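Local coordinates for protein glycoside hydrolase family 31 (Trueperella pyogenes, PDB 5I0G) that degrades cycloalternan, a cyclic glucose oligosaccharide, probably by cleaving its alpha-1,3 linkages as a family 31 glycoside hydrolase, at residues A[298-303]-A[589-594]; A[630-635]-A[675-680]. The protein carries 1 engineered substitution. All coordinates share one frame; numbering follows the deposited sequence.

Interaction 1 of 2, residues A[298-303]-A[589-594]. With GLC (alpha-D-glucopyranose), chain B; GLC (alpha-D-glucopyranose), chain C.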
# COMPACT_ATOMS: atom_id res chain seq x y z
N TRP A 298 0.22 20.08 4.47
CA TRP A 298 1.30 19.62 3.58
C TRP A 298 0.95 20.01 2.15
O TRP A 298 -0.14 19.68 1.68
CB TRP A 298 1.43 18.10 3.60
CG TRP A 298 1.93 17.48 4.89
CD1 TRP A 298 1.54 17.79 6.16
CD2 TRP A 298 2.89 16.44 5.01
NE1 TRP A 298 2.21 17.01 7.07
CE2 TRP A 298 3.05 16.16 6.39
CE3 TRP A 298 3.65 15.70 4.09
CZ2 TRP A 298 3.92 15.18 6.88
CZ3 TRP A 298 4.52 14.71 4.57
CH2 TRP A 298 4.65 14.47 5.96
N ALA A 299 1.88 20.67 1.46
CA ALA A 299 1.72 21.06 0.05
C ALA A 299 2.56 20.16 -0.84
O ALA A 299 3.73 19.92 -0.54
CB ALA A 299 2.16 22.51 -0.14
N SER A 300 1.99 19.69 -1.95
CA SER A 300 2.71 18.82 -2.87
C SER A 300 2.20 18.93 -4.30
O SER A 300 1.02 19.19 -4.55
CB SER A 300 2.61 17.35 -2.40
OG SER A 300 3.28 16.45 -3.28
N GLY A 301 3.10 18.71 -5.24
CA GLY A 301 2.73 18.65 -6.65
C GLY A 301 3.90 18.17 -7.49
O GLY A 301 4.98 18.77 -7.47
N ASN A 302 3.69 17.10 -8.24
CA ASN A 302 4.76 16.51 -9.01
C ASN A 302 5.40 17.46 -10.03
O ASN A 302 6.59 17.35 -10.31
CB ASN A 302 4.32 15.21 -9.68
CG ASN A 302 5.49 14.45 -10.26
OD1 ASN A 302 5.78 14.56 -11.44
ND2 ASN A 302 6.22 13.70 -9.41
N GLU A 303 4.63 18.41 -10.56
CA GLU A 303 5.18 19.34 -11.57
C GLU A 303 5.94 20.55 -10.99
O GLU A 303 6.37 21.45 -11.74
CB GLU A 303 4.09 19.73 -12.56
CG GLU A 303 3.60 18.50 -13.32
CD GLU A 303 2.74 18.82 -14.51
OE1 GLU A 303 2.61 17.96 -15.40
OE2 GLU A 303 2.20 19.94 -14.56
N GLN A 589 -3.20 16.94 3.48
CA GLN A 589 -2.26 17.05 2.35
C GLN A 589 -2.96 17.07 1.00
O GLN A 589 -3.87 16.30 0.79
CB GLN A 589 -1.26 15.87 2.39
CG GLN A 589 -0.13 15.91 1.35
CD GLN A 589 -0.13 14.77 0.33
OE1 GLN A 589 0.92 14.43 -0.20
NE2 GLN A 589 -1.28 14.15 0.08
N TYR A 590 -2.52 17.96 0.11
CA TYR A 590 -2.93 17.95 -1.30
C TYR A 590 -1.76 17.61 -2.19
O TYR A 590 -0.62 17.87 -1.84
CB TYR A 590 -3.57 19.28 -1.73
CG TYR A 590 -2.66 20.48 -1.88
CD1 TYR A 590 -1.92 20.68 -3.05
CD2 TYR A 590 -2.58 21.44 -0.88
CE1 TYR A 590 -1.11 21.80 -3.20
CE2 TYR A 590 -1.78 22.56 -1.03
CZ TYR A 590 -1.04 22.74 -2.19
OH TYR A 590 -0.22 23.84 -2.33
N HIS A 591 -2.07 17.06 -3.36
CA HIS A 591 -1.07 16.46 -4.23
C HIS A 591 -1.59 16.38 -5.68
O HIS A 591 -2.79 16.39 -5.89
CB HIS A 591 -0.72 15.07 -3.70
CG HIS A 591 0.35 14.36 -4.46
ND1 HIS A 591 1.49 15.00 -4.91
CD2 HIS A 591 0.47 13.07 -4.84
CE1 HIS A 591 2.24 14.14 -5.57
NE2 HIS A 591 1.65 12.95 -5.53
N SER A 592 -0.69 16.34 -6.65
CA SER A 592 -1.07 16.24 -8.06
C SER A 592 -0.05 15.42 -8.86
O SER A 592 1.15 15.54 -8.65
CB SER A 592 -1.20 17.65 -8.69
OG SER A 592 0.05 18.33 -8.65
N GLU A 593 -0.56 14.63 -9.79
CA GLU A 593 0.23 13.70 -10.59
C GLU A 593 0.96 14.38 -11.74
O GLU A 593 0.51 15.41 -12.24
CB GLU A 593 -0.69 12.64 -11.17
CG GLU A 593 0.05 11.42 -11.67
CD GLU A 593 -0.87 10.33 -12.19
OE1 GLU A 593 -1.97 10.68 -12.70
OE2 GLU A 593 -0.45 9.15 -12.08
N PHE A 594 2.07 13.78 -12.17
CA PHE A 594 2.78 14.18 -13.41
C PHE A 594 1.83 14.21 -14.62
O PHE A 594 1.03 13.31 -14.80
CB PHE A 594 3.94 13.22 -13.74
CG PHE A 594 4.83 13.69 -14.87
CD1 PHE A 594 5.63 14.83 -14.72
CD2 PHE A 594 4.87 13.00 -16.08
CE1 PHE A 594 6.44 15.28 -15.76
CE2 PHE A 594 5.69 13.45 -17.13
CZ PHE A 594 6.48 14.58 -16.97
C1 GLC B . 3.49 7.21 -7.63
C2 GLC B . 2.75 7.78 -6.41
C3 GLC B . 2.48 9.26 -6.59
C4 GLC B . 3.73 10.04 -7.00
C5 GLC B . 4.40 9.36 -8.19
C6 GLC B . 5.73 10.02 -8.51
O2 GLC B . 1.50 7.10 -6.20
O3 GLC B . 1.96 9.85 -5.39
O4 GLC B . 3.34 11.36 -7.39
O5 GLC B . 4.65 7.98 -7.91
O6 GLC B . 6.07 9.58 -9.82
C1 GLC C . 6.43 10.68 -10.69
C2 GLC C . 6.68 10.10 -12.07
C3 GLC C . 7.93 9.24 -12.06
C4 GLC C . 9.13 10.02 -11.53
C5 GLC C . 8.79 10.64 -10.18
C6 GLC C . 9.86 11.60 -9.66
O2 GLC C . 5.56 9.31 -12.44
O3 GLC C . 8.17 8.79 -13.40
O4 GLC C . 10.24 9.13 -11.44
O5 GLC C . 7.58 11.41 -10.27
O6 GLC C . 9.84 12.81 -10.41
O HOH W 1 -0.66 20.18 -6.64
O HOH W 2 3.37 14.13 -1.32
O HOH W 3 1.29 17.90 -10.98

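Interaction 2 of 2, residues A[630-635]-A[675-680]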
# COMPACT_ATOMS: atom_id res chain seq x y z
N GLU A 630 -5.04 25.04 11.97
CA GLU A 630 -4.09 25.63 12.92
C GLU A 630 -4.63 25.64 14.36
O GLU A 630 -3.93 25.28 15.28
CB GLU A 630 -3.69 27.07 12.51
CG GLU A 630 -2.97 27.18 11.17
CD GLU A 630 -1.65 26.43 11.15
OE1 GLU A 630 -0.72 26.88 11.87
OE2 GLU A 630 -1.54 25.40 10.44
N ALA A 631 -5.89 26.04 14.52
CA ALA A 631 -6.55 26.06 15.82
C ALA A 631 -6.67 24.65 16.42
O ALA A 631 -6.69 24.50 17.65
CB ALA A 631 -7.94 26.72 15.71
N LEU A 632 -6.71 23.65 15.54
CA LEU A 632 -6.82 22.24 15.92
C LEU A 632 -5.48 21.60 16.37
O LEU A 632 -5.46 20.50 16.91
CB LEU A 632 -7.39 21.48 14.70
CG LEU A 632 -8.31 20.28 14.81
CD1 LEU A 632 -9.45 20.51 15.78
CD2 LEU A 632 -8.83 19.98 13.40
N ARG A 633 -4.37 22.29 16.15
CA ARG A 633 -3.05 21.70 16.39
C ARG A 633 -2.72 21.26 17.83
O ARG A 633 -2.22 20.15 17.99
CB ARG A 633 -1.95 22.54 15.72
CG ARG A 633 -1.93 22.20 14.21
CD ARG A 633 -1.04 23.06 13.34
NE ARG A 633 0.38 22.96 13.70
CZ ARG A 633 1.37 23.35 12.91
NH1 ARG A 633 2.62 23.23 13.33
NH2 ARG A 633 1.12 23.86 11.70
N PRO A 634 -3.04 22.08 18.85
CA PRO A 634 -2.85 21.57 20.23
C PRO A 634 -3.78 20.39 20.57
O PRO A 634 -3.37 19.50 21.31
CB PRO A 634 -3.11 22.79 21.13
CG PRO A 634 -3.84 23.76 20.28
CD PRO A 634 -3.58 23.44 18.84
N TYR A 635 -4.98 20.36 20.00
CA TYR A 635 -5.87 19.19 20.15
C TYR A 635 -5.26 17.91 19.53
O TYR A 635 -5.25 16.84 20.17
CB TYR A 635 -7.28 19.47 19.61
CG TYR A 635 -8.22 18.28 19.72
CD1 TYR A 635 -8.90 18.00 20.91
CD2 TYR A 635 -8.42 17.42 18.63
CE1 TYR A 635 -9.76 16.92 21.00
CE2 TYR A 635 -9.27 16.33 18.73
CZ TYR A 635 -9.94 16.08 19.90
OH TYR A 635 -10.78 14.99 19.98
N ASP A 675 -10.74 11.64 21.33
CA ASP A 675 -11.86 11.35 22.22
C ASP A 675 -13.04 12.31 22.09
O ASP A 675 -14.17 11.92 22.38
CB ASP A 675 -11.41 11.38 23.68
CG ASP A 675 -10.29 10.40 24.00
OD1 ASP A 675 -9.97 9.48 23.21
OD2 ASP A 675 -9.71 10.59 25.07
N GLU A 676 -12.80 13.55 21.66
CA GLU A 676 -13.78 14.63 21.84
C GLU A 676 -14.59 15.03 20.63
O GLU A 676 -15.64 15.64 20.80
CB GLU A 676 -13.11 15.92 22.35
CG GLU A 676 -12.26 15.79 23.60
CD GLU A 676 -12.96 15.12 24.76
OE1 GLU A 676 -14.21 15.18 24.84
OE2 GLU A 676 -12.26 14.50 25.60
N LEU A 677 -14.13 14.75 19.41
CA LEU A 677 -14.76 15.28 18.21
C LEU A 677 -15.30 14.18 17.31
O LEU A 677 -14.58 13.26 16.99
CB LEU A 677 -13.76 16.14 17.42
CG LEU A 677 -13.21 17.36 18.12
CD1 LEU A 677 -12.17 18.02 17.24
CD2 LEU A 677 -14.33 18.33 18.47
N LEU A 678 -16.57 14.29 16.92
CA LEU A 678 -17.22 13.35 16.01
C LEU A 678 -17.35 14.05 14.66
O LEU A 678 -17.90 15.14 14.58
CB LEU A 678 -18.61 12.97 16.53
CG LEU A 678 -19.48 12.03 15.69
CD1 LEU A 678 -18.79 10.70 15.51
CD2 LEU A 678 -20.85 11.81 16.32
N ILE A 679 -16.83 13.40 13.61
CA ILE A 679 -16.68 13.98 12.27
C ILE A 679 -17.55 13.21 11.30
O ILE A 679 -17.55 11.99 11.33
CB ILE A 679 -15.22 13.88 11.77
CG1 ILE A 679 -14.21 14.23 12.87
CG2 ILE A 679 -15.01 14.75 10.54
CD1 ILE A 679 -14.30 15.64 13.39
N ASN A 680 -18.27 13.91 10.42
CA ASN A 680 -19.07 13.27 9.38
C ASN A 680 -18.95 13.98 8.03
O ASN A 680 -19.75 14.83 7.71
CB ASN A 680 -20.53 13.16 9.82
CG ASN A 680 -21.36 12.28 8.88
OD1 ASN A 680 -20.81 11.62 7.99
ND2 ASN A 680 -22.68 12.28 9.06

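Interaction 1 of 2, residues A[298-303]-A[589-594]
The imidazole of His-591 lies between Ser-300 and bound sugar: His-591 ND1 is 2.8 Å from Ser-300 OG in a weak, strongly bent hydrogen bond (N-H...O 118°), while NE2 on the far side of the ring bonds O4 of the chain B glucose (3.0 Å) and also its O3. Ser-300 OG is anti to the backbone N (chi1 179°), which directs it at the ring; a water joins it to Gln-589 OE1, and Gln-589 NE2 bonds Asp-561. The strands meet as first and last of the TIM barrel: Tyr-590 N reaches Trp-298 O in a weak bond of 3.3 Å, and Ala-299 CA sits over one face of the Tyr-590 ring, 4.2 Å from its centroid. Beyond the strands, the straighter bond from Asn-302 N to Ser-592 O (3.0 Å, 166°) ties the loops together. The Asn-302 amide stands nearly perpendicular to the Phe-594 ring; OD1 approaches Phe-594 CB at 3.2 Å, and Asn-302 ND2 donates to O5 of the chain C glucose (2.8 Å) and to Glu-330. His-591 NE2 and Asn-302 ND2, one from each loop, thus grip two 1,6-linked glucoses of the cycloalternan.

Interaction 2 of 2, residues A[630-635]-A[675-680]
Tyr-635 and Leu-677 reach toward one another, and the leucine methyl lands on the flat of the phenol. Leu-677 CD1 lies 4.1 Å from the centroid of the Tyr-635 ring and 28° off its normal, which meets the geometry of a CH-pi contact; the displacement is toward one side of the ring, where CD1 comes within 3.7 Å of Tyr-635 CE2. The tyrosine gets there with its ring swung away from its own backbone nitrogen, extending from the helix to the start of the strand. Glu-676 meets the CE1 edge of the ring: its CG lies in the ring plane, 3.8 Å from Tyr-635 CE1, and its carboxylate is turned 76° from the phenol. That carboxylate leads off to a salt bridge with Arg-728. At the end of the ring, Tyr-635 OH accepts a hydrogen bond from Glu-676 N (3.0 Å, N-H...O 149°) and is also hydrogen-bonded to Leu-673 O. Backbone groups of Leu-673 and Glu-676, within the 671-679 hairpin, therefore both grip one hydroxyl, which limits how far the ring can shift. Leu-632 adds an apolar contact, its CD1 resting 4.0 Å from Leu-677 CD1; that one leucine methyl thus touches both Tyr-635 and Leu-632. The contact joins the junction of helices 617-631 and 633-646 to the turn between antiparallel strands 671-673 and 677-679, with strand 725-728 flanking 677-679 on its other edge and Tyr-702 packing on Leu-632.

How the interactions relate
From the N terminus, the chain first passes through three largely antiparallel beta sheets and then enters the barrel at strand 298-300. Interaction 1 closes a loop of 285 intervening residues, bringing strand 587-590 back beside the first strand and sealing the eight-stranded ring. Interaction 2 opens only afterwards, at the junction of helices 617-631 and 633-646, and closes a much shorter loop of 39 residues on the C-terminal antiparallel sheet. The two are in series, neither nested nor crossed. The centres of interaction 1 and interaction 2 are about 25 Å apart, and the nearest atoms of interaction 1 and interaction 2 about 8 Å apart, without touching. Interaction 1 completes the barrel beside the sugar; interaction 2 fastens helices that follow the last barrel strand, 587-590, to the C-terminal domain.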